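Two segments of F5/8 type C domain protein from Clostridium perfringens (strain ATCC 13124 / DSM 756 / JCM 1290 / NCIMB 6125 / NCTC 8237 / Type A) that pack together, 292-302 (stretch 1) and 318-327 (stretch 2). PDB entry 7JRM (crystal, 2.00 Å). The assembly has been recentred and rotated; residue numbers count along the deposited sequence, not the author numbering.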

# COMPACT_ATOMS: atom_id res chain seq x y z
N LYS A 292 -8.88 24.40 -0.53
CA LYS A 292 -9.30 24.47 0.86
C LYS A 292 -10.78 24.84 0.95
O LYS A 292 -11.32 25.54 0.10
CB LYS A 292 -8.45 25.49 1.63
CG LYS A 292 -6.95 25.31 1.45
CD LYS A 292 -6.26 25.19 2.79
CE LYS A 292 -4.75 25.25 2.64
NZ LYS A 292 -4.25 26.65 2.70
N VAL A 293 -11.42 24.35 2.01
CA VAL A 293 -12.81 24.70 2.29
C VAL A 293 -12.88 26.11 2.86
O VAL A 293 -11.86 26.68 3.26
CB VAL A 293 -13.46 23.70 3.27
CG1 VAL A 293 -13.29 22.27 2.78
CG2 VAL A 293 -12.89 23.86 4.66
N ASP A 294 -14.08 26.68 2.89
CA ASP A 294 -14.32 27.98 3.51
C ASP A 294 -15.43 27.78 4.53
O ASP A 294 -16.61 27.77 4.17
CB ASP A 294 -14.69 29.04 2.47
CG ASP A 294 -14.90 30.42 3.08
OD1 ASP A 294 -14.52 30.63 4.25
OD2 ASP A 294 -15.46 31.29 2.38
N LEU A 295 -15.05 27.62 5.80
CA LEU A 295 -16.03 27.41 6.86
C LEU A 295 -16.88 28.65 7.13
O LEU A 295 -17.81 28.57 7.95
CB LEU A 295 -15.32 26.98 8.14
CG LEU A 295 -14.53 25.67 8.08
CD1 LEU A 295 -14.02 25.29 9.46
CD2 LEU A 295 -15.36 24.55 7.49
N ASN A 296 -16.61 29.77 6.47
CA ASN A 296 -17.38 30.99 6.64
C ASN A 296 -18.35 31.26 5.51
O ASN A 296 -19.19 32.16 5.64
CB ASN A 296 -16.43 32.19 6.79
CG ASN A 296 -15.50 32.06 7.98
OD1 ASN A 296 -14.29 32.23 7.85
ND2 ASN A 296 -16.06 31.75 9.14
N ALA A 297 -18.27 30.52 4.41
CA ALA A 297 -19.15 30.75 3.27
C ALA A 297 -20.60 30.41 3.63
O ALA A 297 -20.87 29.42 4.30
CB ALA A 297 -18.70 29.93 2.07
N VAL A 298 -21.52 31.25 3.17
CA VAL A 298 -22.94 31.07 3.47
C VAL A 298 -23.50 29.95 2.60
O VAL A 298 -23.19 29.85 1.41
CB VAL A 298 -23.71 32.39 3.27
CG1 VAL A 298 -23.45 32.96 1.89
CG2 VAL A 298 -25.20 32.18 3.51
N ILE A 299 -24.33 29.10 3.21
CA ILE A 299 -25.01 28.02 2.51
C ILE A 299 -26.39 28.50 2.09
O ILE A 299 -27.11 29.11 2.89
CB ILE A 299 -25.11 26.76 3.39
CG1 ILE A 299 -23.71 26.30 3.82
CG2 ILE A 299 -25.84 25.65 2.66
CD1 ILE A 299 -22.77 26.05 2.66
N ASN A 300 -26.76 28.23 0.84
CA ASN A 300 -28.07 28.62 0.32
C ASN A 300 -29.11 27.62 0.82
O ASN A 300 -29.10 26.45 0.42
CB ASN A 300 -28.05 28.68 -1.20
CG ASN A 300 -29.39 29.08 -1.78
OD1 ASN A 300 -30.01 28.32 -2.52
ND2 ASN A 300 -29.85 30.29 -1.45
N ILE A 301 -30.00 28.08 1.70
CA ILE A 301 -31.08 27.25 2.22
C ILE A 301 -32.41 27.87 1.81
O ILE A 301 -32.91 28.78 2.49
CB ILE A 301 -30.98 27.10 3.75
CG1 ILE A 301 -29.58 26.64 4.15
CG2 ILE A 301 -32.03 26.12 4.26
CD1 ILE A 301 -29.37 26.56 5.65
N PRO A 302 -33.01 27.44 0.69
CA PRO A 302 -34.25 28.08 0.24
C PRO A 302 -35.43 27.86 1.17
O PRO A 302 -36.28 28.75 1.29
CB PRO A 302 -34.49 27.45 -1.14
CG PRO A 302 -33.73 26.17 -1.12
CD PRO A 302 -32.55 26.39 -0.23
N GLY A 318 -29.26 34.56 11.64
CA GLY A 318 -28.60 34.95 10.41
C GLY A 318 -28.19 33.75 9.57
O GLY A 318 -28.77 32.66 9.65
N ASP A 319 -27.15 33.96 8.77
CA ASP A 319 -26.72 32.96 7.80
C ASP A 319 -26.16 31.72 8.49
O ASP A 319 -25.57 31.79 9.57
CB ASP A 319 -25.67 33.55 6.86
CG ASP A 319 -25.98 34.97 6.45
OD1 ASP A 319 -25.50 35.90 7.13
OD2 ASP A 319 -26.72 35.16 5.46
N ILE A 320 -26.35 30.57 7.84
CA ILE A 320 -25.76 29.31 8.27
C ILE A 320 -24.57 29.02 7.37
O ILE A 320 -24.70 29.00 6.14
CB ILE A 320 -26.79 28.17 8.22
CG1 ILE A 320 -27.90 28.40 9.24
CG2 ILE A 320 -26.11 26.83 8.47
CD1 ILE A 320 -27.42 28.42 10.68
N THR A 321 -23.41 28.81 7.98
CA THR A 321 -22.16 28.64 7.25
C THR A 321 -21.86 27.15 7.04
O THR A 321 -22.50 26.27 7.62
CB THR A 321 -21.01 29.31 8.01
OG1 THR A 321 -20.63 28.50 9.13
CG2 THR A 321 -21.43 30.69 8.50
N LEU A 322 -20.87 26.89 6.18
CA LEU A 322 -20.40 25.52 6.01
C LEU A 322 -19.80 24.98 7.30
O LEU A 322 -19.99 23.81 7.64
CB LEU A 322 -19.38 25.45 4.87
CG LEU A 322 -18.88 24.07 4.45
CD1 LEU A 322 -19.99 23.28 3.78
CD2 LEU A 322 -17.67 24.19 3.54
N GLY A 323 -19.07 25.83 8.03
CA GLY A 323 -18.60 25.44 9.34
C GLY A 323 -19.74 25.10 10.28
O GLY A 323 -19.63 24.17 11.09
N ASP A 324 -20.84 25.85 10.19
CA ASP A 324 -22.05 25.47 10.92
C ASP A 324 -22.56 24.12 10.45
O ASP A 324 -22.92 23.26 11.26
CB ASP A 324 -23.13 26.54 10.74
CG ASP A 324 -22.86 27.78 11.57
OD1 ASP A 324 -22.37 27.64 12.71
OD2 ASP A 324 -23.16 28.89 11.08
N MET A 325 -22.60 23.90 9.13
CA MET A 325 -23.11 22.64 8.59
C MET A 325 -22.23 21.47 8.99
O MET A 325 -22.73 20.38 9.30
CB MET A 325 -23.22 22.73 7.07
CG MET A 325 -24.23 23.76 6.58
SD MET A 325 -25.92 23.37 7.07
CE MET A 325 -26.12 21.74 6.37
N TYR A 326 -20.91 21.66 9.01
CA TYR A 326 -19.99 20.60 9.40
C TYR A 326 -20.16 20.19 10.86
O TYR A 326 -19.73 19.10 11.24
CB TYR A 326 -18.54 21.02 9.15
CG TYR A 326 -18.08 20.89 7.72
CD1 TYR A 326 -18.97 20.52 6.71
CD2 TYR A 326 -16.76 21.14 7.37
CE1 TYR A 326 -18.55 20.40 5.40
CE2 TYR A 326 -16.33 21.03 6.06
CZ TYR A 326 -17.23 20.65 5.08
OH TYR A 326 -16.81 20.53 3.77
N SER A 327 -20.79 21.04 11.67
CA SER A 327 -20.92 20.78 13.10
C SER A 327 -22.18 20.00 13.47
O SER A 327 -22.32 19.60 14.63
CB SER A 327 -20.90 22.11 13.87
OG SER A 327 -22.21 22.59 14.09
O HOH W 1 -27.79 30.55 5.63

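Stretch 2 approaches stretch 1 first as an extended segment and then as a short helix that begins at Leu322. Gly318 makes no contact with stretch 1; at its backbone angles (phi 83°, psi -153°) a CB would be jammed against the carbonyl oxygen of the preceding residue. Contact begins at Asp319, where CB lies 3.6 Å from Val298 CG2. The CA-to-CB bond of Val298 itself points away from stretch 2, yet its CG2 methyl still reaches this neighbour.

At Ile320 the backbones join. Ile299 N donates to Ile320 O over 3.0 Å with a nearly straight angle of 166°, and a water extends the pairing: it accepts from Ile320 N (2.6 Å) and donates to Ile299 O (3.2 Å), filling a place where the two backbones do not meet directly. The side chain of Ile320 leads away from stretch 1 at its end, but its CB still packs against Ile301 CD1 at 4.0 Å.

Thr321 pairs with Val298 in a single beta bridge, their CA atoms 4.6 Å apart, and also occupies the N-cap of the helix. Its hydroxyl makes two bonds: Thr321 OG1 accepts from Asp324 N at 2.9 Å, capping the helix, and donates to Leu295 O at 3.1 Å. In a reciprocal hydrogen bond, Asp324 OD2 accepts from Thr321 N at 3.1 Å, although Asp324 does not touch stretch 1. Thr321 CA adds a CA-H...O contact to Ala297 O at 3.3 Å.

The first helical amides, which lack acceptors within their own helix, find them in stretch 1. Leu322 N donates to Ala297 O (3.2 Å). Apolar contacts accompany these polar ones: the CA-to-CB bond of Leu322 points toward stretch 1, with Leu322 CD2 4.2 Å from Val293 CB and Leu322 CD1 4.1 Å from Ile299 CD1. Gly323 N donates to Leu295 O (3.0 Å), so that Leu295 O receives both an amide and the threonine hydroxyl. These carbonyls belong to a type I turn from Asp294 to Ala297, closed by Ala297 N donating to Asp294 O at 3.2 Å and braced by Asn296 N donating to Asp294 OD1 at 3.2 Å. The absence of a side chain at Gly323 permits the close approach, since an ideal CB would lie 2.8 Å from Leu295 O, a clash.

One turn on from Leu322, Met325 CG meets Ile299 CG1 at 3.8 Å. Tyr326 completes the contact: its CD2 lies 3.7 Å from Leu295 CD2, which approaches the ring obliquely, while Tyr326 OH is 4.0 Å from Val293 CG1.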